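Local coordinates for SPbeta prophage-derived uncharacterized protein YorR (Bacillus subtilis subsp. subtilis, PDB 2AXP) that probably acts as a P-loop kinase that transfers a phosphate to dTMP, at the interface of chains A and B. Coordinates in Å, arbitrary orientation; residue numbers count along the deposited sequence, not the author numbering. Chains: chain A/B, hypothetical protein BSU20280.

The interface of chains A and B. Residues chain A 14-15, 115; chain B 116, 118.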
# COMPACT_ATOMS: atom_id res chain seq x y z
N LYS A 14 -10.12 2.76 12.23
CA LYS A 14 -9.21 2.96 13.33
C LYS A 14 -9.10 4.46 13.61
O LYS A 14 -9.21 4.90 14.75
CB LYS A 14 -7.84 2.41 12.95
CG LYS A 14 -7.04 1.80 14.08
CD LYS A 14 -5.55 1.90 13.76
CE LYS A 14 -5.26 1.45 12.34
NZ LYS A 14 -5.67 0.02 12.20
N SER A 15 -8.89 5.25 12.58
CA SER A 15 -8.76 6.68 12.76
C SER A 15 -10.06 7.31 13.24
O SER A 15 -10.05 8.37 13.88
CB SER A 15 -8.35 7.35 11.46
OG SER A 15 -9.42 7.31 10.54
N ARG A 115 -13.13 2.32 -1.98
CA ARG A 115 -12.25 3.48 -1.85
C ARG A 115 -11.49 3.75 -3.15
O ARG A 115 -11.05 4.87 -3.39
CB ARG A 115 -11.27 3.27 -0.70
CG ARG A 115 -10.62 4.55 -0.22
CD ARG A 115 -10.27 4.47 1.25
NE ARG A 115 -9.18 3.53 1.51
CZ ARG A 115 -8.71 3.29 2.73
NH1 ARG A 115 -7.72 2.43 2.91
NH2 ARG A 115 -9.24 3.91 3.78
N GLY B 116 -8.37 8.82 1.66
CA GLY B 116 -8.43 8.29 3.01
C GLY B 116 -7.47 7.20 3.44
O GLY B 116 -7.86 6.31 4.19
N GLU B 118 -4.40 5.35 5.47
CA GLU B 118 -3.93 5.39 6.85
C GLU B 118 -2.45 5.01 6.96
O GLU B 118 -1.77 5.39 7.92
CB GLU B 118 -4.77 4.46 7.73
CG GLU B 118 -5.95 5.15 8.40
CD GLU B 118 -6.84 4.20 9.19
OE1 GLU B 118 -6.29 3.29 9.87
OE2 GLU B 118 -8.09 4.37 9.14
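The N-terminal turn of helix 14-25 and the last residue of helix 105-115 in chain A meet the chain B loop that links helix 105-115 to helix 124-137. Across the interface B:Glu118 points its carboxylate at the P-loop end of chain A, the two oxygens divided between A:Lys14 and A:Ser15. OE1 faces the aliphatic part of the lysine, with CE at 3.3 Å and CB at 3.6 Å. Bends at chi3 and chi4 (-47° and -61°) curl the lysine chain around this oxygen, but the ammonium NZ stays 4.1 Å from OE1, near enough for electrostatic attraction though not a salt bridge. OE2 lies 3.5 Å from the A:Ser15 hydroxyl OG and 3.6 Å from that residue's backbone N, long distances that suggest loose polar contacts. Lying next to the N-terminal end of chain A helix 14-25, the carboxylate is probably favoured by the helix dipole as well as by the lysine. Beyond CG the glutamate is extended (chi2 176°), which carries the acid group away from its own loop.

A:Arg115 approaches B:Gly116 differently. The carbonyl O of the glycine lies over the face of the guanidinium, almost directly above NH2 at 2.8 Å. The N-H bonds point elsewhere, so this is a close face contact and not a hydrogen bond. NH2 is also 5.5 Å from OE2 of B:Glu118, and this positive charge may add to the attraction for the acid.

The two-fold axis repeats the contact with chains exchanged, although the structure alone does not establish a dimer in solution. A:Lys14 and A:Ser15 are the Lys-Ser pair of a P-loop variant following strand 3-7; in this family the pair serves the nucleotide phosphates and the metal ion. The B loop, between helices 105-115 and 124-137, probably corresponds to the lid of thymidylate kinases, so its glutamate may occupy part of the phosphate site.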